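Local coordinates for protein putative glucarate dehydratase (Pseudomonas fluorescens, PDB 4IT1) that probably dehydrates D-glucarate to 5-dehydro-4-deoxy-D-glucarate, as a magnesium-binding member of the mandelate racemase/muconate lactonizing enzyme family, at residues Thr26-Thr31 / Ser134-Ala139; Ile55-Ser60 / Ile65-Ser70; Gln144-Asn149 / Gly403-His408. All blocks are in the same frame, centred on the assembly; numbering follows the deposited sequence.

Overall arrangement
From the N terminus, strand 25-36 leads into strand 50-60 and then 65-70, which line up in that order as a three-stranded antiparallel sheet. Contact 2 closes the short turn of the second hairpin. It falls within the much longer loop of contact 1, which runs from the first strand to helix 128-148, so both belong to the N-terminal domain; their backbones meet through T31 N to I55 O and T29 O to E57 N. Contact 3 follows in series without crossing them. It starts on the same helix and spans some 250 residues to 403-408, the loop before helix 408-421, tying the N-terminal domain to the chain returning from the C-terminal part.

Contact 1 (Thr26-Thr31 / Ser134-Ala139); sequences TRVTVT and SAFEVA
F136 leaves helix 128-148 with its ring carbon CG anti to the carbonyl carbon (chi1 -65°), a setting that carries the ring across to V28 and V30 on the strand. In both valines CG1 stands anti to the backbone N, which places CG2 beside that nitrogen; V28 uses the first branch and V30 the second to reach the phenylalanine. V30 CG2 lies 4.3 Å from F136 CZ, at the ring edge and near its plane, whereas V28 CG1 approaches F136 CE1 obliquely at 4.3 Å. Two methyls thus meet neighbouring atoms at the far end of one ring, in a light, purely apolar contact that buries only 77 Å². The backbones remain well apart, with 9.8 Å between V28 CA and F136 CA, and a long aromatic side chain suits this gap. Compact beta-branched valines suit the extended strand; V28 points toward the helix and T29 away from it. The same apolar layer takes in L87 of helix 74-87, which touches both V28 and F136, and I56 of the middle strand, which packs on F136. Farther round the helix, E137 accepts hydrogen bonds from L322 N and R323 N. At the start of the strand, T26 and R27 both face E59 in a classic beta bulge. Sheet on helix in this manner is characteristic of the alpha+beta N-terminal capping domain of the enolase superfamily.

Contact 2 (Ile55-Ser60 / Ile65-Ser70); sequences IIEIES and IGLGES
Strands 50-60 and 65-70 pair here as an antiparallel beta hairpin, the second and third strands of the three-stranded sheet in the N-terminal domain, with 65-70 at its edge. Four backbone hydrogen bonds join the hydrogen-bonded pairs I56-G68 and I58-G66. The straightest runs from I56 N to G68 O (2.8 Å, 175° at the hydrogen).

On the face toward helix 128-148, isoleucines oppose glycines. Bare G68 gives I56 room to lay CD1 against the neighbouring backbone, 3.7 Å from G68 C, and I58 CB rests 3.5 Å from G66 O. I58 also packs on A139 of the helix. The other face carries mixed pairs that use the aliphatic parts of glutamates: E57 CG lies alongside L67 CD2 at 4.0 Å, and E69 CG beside I55 CD1 at 4.1 Å. With CG anti to the backbone N (chi1 -168°), E69 extends its carboxylate to a salt bridge with R53, on the same strand as I55, and to hydrogen bonds from L347 N and S350 N. Methylene groups thus serve the apolar packing, while the buried carboxylate of E69, through L347 and S350, links the hairpin to the C-terminal part of the chain.

Contact 3 (Gln144-Asn149 / Gly403-His408); sequences QARYLN and GLELDH
R146, near the end of helix 128-148, faces G403 in an irregular loop, their CA atoms 8.5 Å apart. The helix gives way at N149, whose phi is positive (70°); G403 also has positive phi (65°), a backbone shape that a glycine adopts easily. From L404 the loop is extended until D407, the N-cap of helix 408-421.

R146 alone spans the gap. It bends at chi2 (-85°) and then straightens, carrying its guanidinium to the loop backbone. NH2 of R146 comes 2.7 Å from L404 O, which lies at the edge of the guanidinium near its plane. R146 NH2 also lies 2.8 Å from L404 N, and since two donors do not bond, the exact placing of this group is somewhat doubtful. E405 brings an opposite charge nearby without contact, R146 NH1 being 4.9 Å from E405 OE2. Lower down the arm, R146 CG packs on I65 O. A methionine in place of R146 would probably leave L404 O without the guanidinium edge beside it and E405 without this nearby positive charge. The site is a seam typical of the two-domain enolase-superfamily fold, where chain beyond the barrel strands returns to pack against the N-terminal capping domain.

Contact 1 (Thr26-Thr31 / Ser134-Ala139)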
loop_
_atom_site.group_PDB
_atom_site.type_symbol
_atom_site.label_atom_id
_atom_site.label_comp_id
_atom_site.label_asym_id
_atom_site.label_seq_id
_atom_site.Cartn_x
_atom_site.Cartn_y
_atom_site.Cartn_z
ATOM N N THR A 26 4.203 26.583 -8.338
ATOM C CA THR A 26 3.965 27.868 -8.993
ATOM C C THR A 26 3.556 27.731 -10.462
ATOM O O THR A 26 2.835 28.579 -10.986
ATOM C CB THR A 26 5.198 28.803 -8.897
ATOM O OG1 THR A 26 6.349 28.159 -9.465
ATOM C CG2 THR A 26 5.477 29.178 -7.446
ATOM N N ARG A 27 4.064 26.686 -11.101
ATOM C CA ARG A 27 3.910 26.482 -12.532
ATOM C C ARG A 27 3.478 25.056 -12.911
ATOM O O ARG A 27 3.969 24.091 -12.352
ATOM C CB ARG A 27 5.235 26.809 -13.206
ATOM C CG ARG A 27 5.122 27.423 -14.578
ATOM C CD ARG A 27 5.557 26.427 -15.633
ATOM N NE ARG A 27 6.991 26.472 -15.876
ATOM C CZ ARG A 27 7.532 26.801 -17.042
ATOM N NH1 ARG A 27 6.759 27.113 -18.071
ATOM N NH2 ARG A 27 8.848 26.818 -17.182
ATOM N N VAL A 28 2.573 24.939 -13.877
ATOM C CA VAL A 28 2.201 23.635 -14.458
ATOM C C VAL A 28 2.106 23.724 -15.983
ATOM O O VAL A 28 1.466 24.629 -16.516
ATOM C CB VAL A 28 0.864 23.096 -13.897
ATOM C CG1 VAL A 28 0.586 21.700 -14.438
ATOM C CG2 VAL A 28 0.872 23.065 -12.372
ATOM N N THR A 29 2.733 22.781 -16.678
ATOM C CA THR A 29 2.780 22.798 -18.138
ATOM C C THR A 29 2.489 21.420 -18.745
ATOM O O THR A 29 3.345 20.526 -18.751
ATOM C CB THR A 29 4.128 23.348 -18.662
ATOM O OG1 THR A 29 4.343 24.663 -18.137
ATOM C CG2 THR A 29 4.144 23.415 -20.188
ATOM N N VAL A 30 1.272 21.272 -19.261
ATOM C CA VAL A 30 0.860 20.064 -19.963
ATOM C C VAL A 30 1.072 20.266 -21.462
ATOM O O VAL A 30 0.601 21.245 -22.039
ATOM C CB VAL A 30 -0.611 19.716 -19.665
ATOM C CG1 VAL A 30 -0.935 18.317 -20.166
ATOM C CG2 VAL A 30 -0.896 19.834 -18.171
ATOM N N THR A 31 1.779 19.333 -22.088
ATOM C CA THR A 31 2.242 19.515 -23.452
ATOM C C THR A 31 2.033 18.251 -24.288
ATOM O O THR A 31 2.719 17.251 -24.087
ATOM C CB THR A 31 3.730 19.949 -23.475
ATOM O OG1 THR A 31 3.888 21.160 -22.720
ATOM C CG2 THR A 31 4.225 20.171 -24.898
ATOM N N SER A 134 -2.429 9.563 -11.506
ATOM C CA SER A 134 -1.116 9.011 -11.835
ATOM C C SER A 134 -0.232 9.978 -12.627
ATOM O O SER A 134 0.978 10.037 -12.402
ATOM C CB SER A 134 -1.265 7.710 -12.612
ATOM O OG SER A 134 -0.027 7.299 -13.174
ATOM N N ALA A 135 -0.838 10.716 -13.557
ATOM C CA ALA A 135 -0.103 11.645 -14.418
ATOM C C ALA A 135 0.666 12.689 -13.596
ATOM O O ALA A 135 1.859 12.926 -13.830
ATOM C CB ALA A 135 -1.049 12.321 -15.398
ATOM N N PHE A 136 -0.024 13.277 -12.621
ATOM C CA PHE A 136 0.548 14.309 -11.774
ATOM C C PHE A 136 1.284 13.764 -10.544
ATOM O O PHE A 136 2.286 14.347 -10.119
ATOM C CB PHE A 136 -0.526 15.322 -11.378
ATOM C CG PHE A 136 -1.078 16.095 -12.545
ATOM C CD1 PHE A 136 -0.236 16.853 -13.358
ATOM C CD2 PHE A 136 -2.436 16.063 -12.839
ATOM C CE1 PHE A 136 -0.739 17.563 -14.439
ATOM C CE2 PHE A 136 -2.946 16.775 -13.918
ATOM C CZ PHE A 136 -2.096 17.526 -14.718
ATOM N N GLU A 137 0.788 12.655 -9.986
ATOM C CA GLU A 137 1.426 11.994 -8.839
ATOM C C GLU A 137 2.923 11.807 -9.079
ATOM O O GLU A 137 3.736 12.173 -8.231
ATOM C CB GLU A 137 0.749 10.645 -8.529
ATOM C CG GLU A 137 1.132 10.022 -7.187
ATOM C CD GLU A 137 1.943 8.729 -7.309
ATOM O OE1 GLU A 137 2.516 8.440 -8.383
ATOM O OE2 GLU A 137 2.016 7.986 -6.309
ATOM N N VAL A 138 3.271 11.264 -10.245
ATOM C CA VAL A 138 4.663 11.058 -10.628
ATOM C C VAL A 138 5.445 12.374 -10.562
ATOM O O VAL A 138 6.513 12.428 -9.952
ATOM C CB VAL A 138 4.778 10.380 -12.014
ATOM C CG1 VAL A 138 6.219 10.345 -12.508
ATOM C CG2 VAL A 138 4.206 8.969 -11.958
ATOM N N ALA A 139 4.897 13.434 -11.151
ATOM C CA ALA A 139 5.552 14.741 -11.153
ATOM C C ALA A 139 5.687 15.330 -9.752
ATOM O O ALA A 139 6.725 15.904 -9.421
ATOM C CB ALA A 139 4.820 15.700 -12.074
#

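Contact 2 (Ile55-Ser60 / Ile65-Ser70)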
loop_
_atom_site.group_PDB
_atom_site.type_symbol
_atom_site.label_atom_id
_atom_site.label_comp_id
_atom_site.label_asym_id
_atom_site.label_seq_id
_atom_site.Cartn_x
_atom_site.Cartn_y
_atom_site.Cartn_z
ATOM N N ILE A 55 3.154 15.420 -21.914
ATOM C CA ILE A 55 4.299 15.660 -21.040
ATOM C C ILE A 55 3.927 16.720 -20.008
ATOM O O ILE A 55 3.433 17.794 -20.353
ATOM C CB ILE A 55 5.530 16.119 -21.850
ATOM C CG1 ILE A 55 5.726 15.248 -23.103
ATOM C CG2 ILE A 55 6.786 16.155 -20.979
ATOM C CD1 ILE A 55 6.226 13.840 -22.846
ATOM N N ILE A 56 4.157 16.400 -18.738
ATOM C CA ILE A 56 3.818 17.289 -17.629
ATOM C C ILE A 56 5.080 17.908 -17.012
ATOM O O ILE A 56 6.037 17.203 -16.700
ATOM C CB ILE A 56 3.012 16.544 -16.535
ATOM C CG1 ILE A 56 1.691 15.991 -17.088
ATOM C CG2 ILE A 56 2.716 17.460 -15.357
ATOM C CD1 ILE A 56 1.811 14.661 -17.806
ATOM N N GLU A 57 5.070 19.230 -16.855
ATOM C CA GLU A 57 6.119 19.959 -16.140
ATOM C C GLU A 57 5.533 20.615 -14.901
ATOM O O GLU A 57 4.526 21.312 -14.981
ATOM C CB GLU A 57 6.719 21.051 -17.023
ATOM C CG GLU A 57 8.185 20.873 -17.376
ATOM C CD GLU A 57 8.834 22.153 -17.895
ATOM O OE1 GLU A 57 10.070 22.160 -18.061
ATOM O OE2 GLU A 57 8.120 23.155 -18.134
ATOM N N ILE A 58 6.163 20.381 -13.757
ATOM C CA ILE A 58 5.804 21.078 -12.527
ATOM C C ILE A 58 7.005 21.908 -12.077
ATOM O O ILE A 58 8.152 21.512 -12.284
ATOM C CB ILE A 58 5.378 20.097 -11.410
ATOM C CG1 ILE A 58 4.263 19.162 -11.897
ATOM C CG2 ILE A 58 4.963 20.838 -10.141
ATOM C CD1 ILE A 58 2.935 19.833 -12.179
ATOM N N GLU A 59 6.733 23.065 -11.485
ATOM C CA GLU A 59 7.780 23.908 -10.933
ATOM C C GLU A 59 7.324 24.449 -9.586
ATOM O O GLU A 59 6.133 24.709 -9.367
ATOM C CB GLU A 59 8.136 25.050 -11.894
ATOM C CG GLU A 59 9.468 25.735 -11.604
ATOM C CD GLU A 59 9.586 27.110 -12.244
ATOM O OE1 GLU A 59 10.498 27.302 -13.078
ATOM O OE2 GLU A 59 8.768 27.999 -11.914
ATOM N N SER A 60 8.290 24.607 -8.689
ATOM C CA SER A 60 8.038 25.057 -7.329
ATOM C C SER A 60 8.595 26.462 -7.112
ATOM O O SER A 60 9.394 26.942 -7.922
ATOM C CB SER A 60 8.694 24.082 -6.356
ATOM O OG SER A 60 10.013 23.760 -6.780
ATOM N N ILE A 65 12.055 21.261 -10.294
ATOM C CA ILE A 65 11.193 20.818 -11.398
ATOM C C ILE A 65 10.870 19.311 -11.353
ATOM O O ILE A 65 11.775 18.465 -11.391
ATOM C CB ILE A 65 11.802 21.193 -12.777
ATOM C CG1 ILE A 65 11.824 22.717 -12.967
ATOM C CG2 ILE A 65 11.032 20.535 -13.918
ATOM C CD1 ILE A 65 12.711 23.200 -14.102
ATOM N N GLY A 66 9.573 18.998 -11.278
ATOM C CA GLY A 66 9.071 17.619 -11.351
ATOM C C GLY A 66 8.434 17.298 -12.696
ATOM O O GLY A 66 7.672 18.100 -13.234
ATOM N N LEU A 67 8.742 16.118 -13.233
ATOM C CA LEU A 67 8.294 15.713 -14.570
ATOM C C LEU A 67 7.245 14.590 -14.575
ATOM O O LEU A 67 7.201 13.762 -13.662
ATOM C CB LEU A 67 9.489 15.287 -15.431
ATOM C CG LEU A 67 10.658 16.248 -15.655
ATOM C CD1 LEU A 67 11.663 15.589 -16.584
ATOM C CD2 LEU A 67 10.197 17.583 -16.228
ATOM N N GLY A 68 6.423 14.570 -15.629
ATOM C CA GLY A 68 5.403 13.536 -15.848
ATOM C C GLY A 68 5.190 13.175 -17.315
ATOM O O GLY A 68 5.490 13.963 -18.213
ATOM N N GLU A 69 4.684 11.968 -17.551
ATOM C CA GLU A 69 4.325 11.499 -18.887
ATOM C C GLU A 69 3.026 10.697 -18.778
ATOM O O GLU A 69 2.872 9.881 -17.865
ATOM C CB GLU A 69 5.439 10.633 -19.470
ATOM C CG GLU A 69 5.307 10.333 -20.949
ATOM C CD GLU A 69 6.308 9.303 -21.445
ATOM O OE1 GLU A 69 7.448 9.250 -20.930
ATOM O OE2 GLU A 69 5.957 8.545 -22.373
ATOM N N SER A 70 2.088 10.936 -19.695
ATOM C CA SER A 70 0.792 10.250 -19.654
ATOM C C SER A 70 0.157 10.029 -21.029
ATOM O O SER A 70 0.846 10.041 -22.050
ATOM C CB SER A 70 -0.181 10.984 -18.732
ATOM O OG SER A 70 -1.255 10.133 -18.385
#

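Contact 3 (Gln144-Asn149 / Gly403-His408)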
loop_
_atom_site.group_PDB
_atom_site.type_symbol
_atom_site.label_atom_id
_atom_site.label_comp_id
_atom_site.label_asym_id
_atom_site.label_seq_id
_atom_site.Cartn_x
_atom_site.Cartn_y
_atom_site.Cartn_z
ATOM N N GLN A 144 9.379 16.266 -5.169
ATOM C CA GLN A 144 9.847 15.974 -3.812
ATOM C C GLN A 144 11.282 15.458 -3.811
ATOM O O GLN A 144 12.090 15.865 -2.981
ATOM C CB GLN A 144 8.942 14.938 -3.149
ATOM C CG GLN A 144 7.530 15.415 -2.858
ATOM C CD GLN A 144 6.668 14.350 -2.200
ATOM O OE1 GLN A 144 7.176 13.439 -1.547
ATOM N NE2 GLN A 144 5.355 14.471 -2.360
ATOM N N ALA A 145 11.581 14.572 -4.758
ATOM C CA ALA A 145 12.882 13.922 -4.866
ATOM C C ALA A 145 14.005 14.876 -5.274
ATOM O O ALA A 145 15.139 14.730 -4.809
ATOM C CB ALA A 145 12.800 12.753 -5.830
ATOM N N ARG A 146 13.686 15.832 -6.149
ATOM C CA ARG A 146 14.632 16.874 -6.566
ATOM C C ARG A 146 14.970 17.818 -5.400
ATOM O O ARG A 146 16.131 18.198 -5.213
ATOM C CB ARG A 146 14.072 17.674 -7.753
ATOM C CG ARG A 146 13.997 16.925 -9.081
ATOM C CD ARG A 146 15.313 16.992 -9.834
ATOM N NE ARG A 146 15.256 16.309 -11.126
ATOM C CZ ARG A 146 16.327 15.912 -11.812
ATOM N NH1 ARG A 146 17.548 16.115 -11.330
ATOM N NH2 ARG A 146 16.180 15.298 -12.979
ATOM N N TYR A 147 13.947 18.179 -4.626
ATOM C CA TYR A 147 14.074 19.029 -3.440
ATOM C C TYR A 147 14.846 18.336 -2.312
ATOM O O TYR A 147 15.557 18.986 -1.542
ATOM C CB TYR A 147 12.673 19.430 -2.979
ATOM C CG TYR A 147 12.549 20.132 -1.641
ATOM C CD1 TYR A 147 13.267 21.295 -1.353
ATOM C CD2 TYR A 147 11.655 19.657 -0.680
ATOM C CE1 TYR A 147 13.122 21.942 -0.131
ATOM C CE2 TYR A 147 11.499 20.299 0.540
ATOM C CZ TYR A 147 12.234 21.437 0.812
ATOM O OH TYR A 147 12.069 22.061 2.029
ATOM N N LEU A 148 14.701 17.018 -2.226
ATOM C CA LEU A 148 15.424 16.214 -1.249
ATOM C C LEU A 148 16.778 15.742 -1.762
ATOM O O LEU A 148 17.579 15.211 -0.995
ATOM C CB LEU A 148 14.585 15.009 -0.838
ATOM C CG LEU A 148 13.709 15.193 0.396
ATOM C CD1 LEU A 148 12.516 14.259 0.324
ATOM C CD2 LEU A 148 14.518 14.944 1.660
ATOM N N ASN A 149 17.018 15.921 -3.060
ATOM C CA ASN A 149 18.290 15.558 -3.691
ATOM C C ASN A 149 18.497 14.037 -3.775
ATOM O O ASN A 149 19.552 13.562 -4.208
ATOM C CB ASN A 149 19.457 16.258 -2.967
ATOM C CG ASN A 149 20.746 16.266 -3.771
ATOM O OD1 ASN A 149 21.830 16.424 -3.209
ATOM N ND2 ASN A 149 20.639 16.098 -5.085
ATOM N N GLY A 403 16.034 11.729 -12.357
ATOM C CA GLY A 403 17.346 12.010 -12.946
ATOM C C GLY A 403 17.263 12.328 -14.429
ATOM O O GLY A 403 18.076 11.851 -15.226
ATOM N N LEU A 404 16.269 13.131 -14.796
ATOM C CA LEU A 404 16.019 13.465 -16.191
ATOM C C LEU A 404 15.703 14.950 -16.366
ATOM O O LEU A 404 15.098 15.584 -15.487
ATOM C CB LEU A 404 14.864 12.623 -16.740
ATOM C CG LEU A 404 14.970 11.100 -16.858
ATOM C CD1 LEU A 404 13.616 10.541 -17.265
ATOM C CD2 LEU A 404 16.045 10.671 -17.849
ATOM N N GLU A 405 16.114 15.499 -17.509
ATOM C CA GLU A 405 15.857 16.906 -17.820
ATOM C C GLU A 405 15.224 17.090 -19.200
ATOM O O GLU A 405 15.645 16.465 -20.178
ATOM C CB GLU A 405 17.138 17.741 -17.673
ATOM C CG GLU A 405 17.488 18.053 -16.220
ATOM C CD GLU A 405 18.840 18.723 -16.043
ATOM O OE1 GLU A 405 19.587 18.875 -17.033
ATOM O OE2 GLU A 405 19.159 19.096 -14.894
ATOM N N LEU A 406 14.207 17.949 -19.259
ATOM C CA LEU A 406 13.488 18.227 -20.502
ATOM C C LEU A 406 14.319 19.002 -21.510
ATOM O O LEU A 406 14.800 20.099 -21.221
ATOM C CB LEU A 406 12.199 19.005 -20.226
ATOM C CG LEU A 406 10.897 18.242 -19.982
ATOM C CD1 LEU A 406 9.758 19.239 -19.885
ATOM C CD2 LEU A 406 10.614 17.229 -21.082
ATOM N N ASP A 407 14.484 18.418 -22.692
ATOM C CA ASP A 407 15.026 19.128 -23.842
ATOM C C ASP A 407 13.881 19.929 -24.469
ATOM O O ASP A 407 13.104 19.398 -25.272
ATOM C CB ASP A 407 15.629 18.130 -24.842
ATOM C CG ASP A 407 16.376 18.805 -25.991
ATOM O OD1 ASP A 407 16.182 20.017 -26.235
ATOM O OD2 ASP A 407 17.162 18.106 -26.664
ATOM N N HIS A 408 13.779 21.203 -24.089
ATOM C CA HIS A 408 12.683 22.076 -24.525
ATOM C C HIS A 408 12.617 22.289 -26.036
ATOM O O HIS A 408 11.563 22.645 -26.572
ATOM C CB HIS A 408 12.762 23.422 -23.813
ATOM C CG HIS A 408 12.204 23.405 -22.427
ATOM N ND1 HIS A 408 12.729 22.620 -21.423
ATOM C CD2 HIS A 408 11.174 24.087 -21.871
ATOM C CE1 HIS A 408 12.044 22.816 -20.310
ATOM N NE2 HIS A 408 11.096 23.701 -20.555
#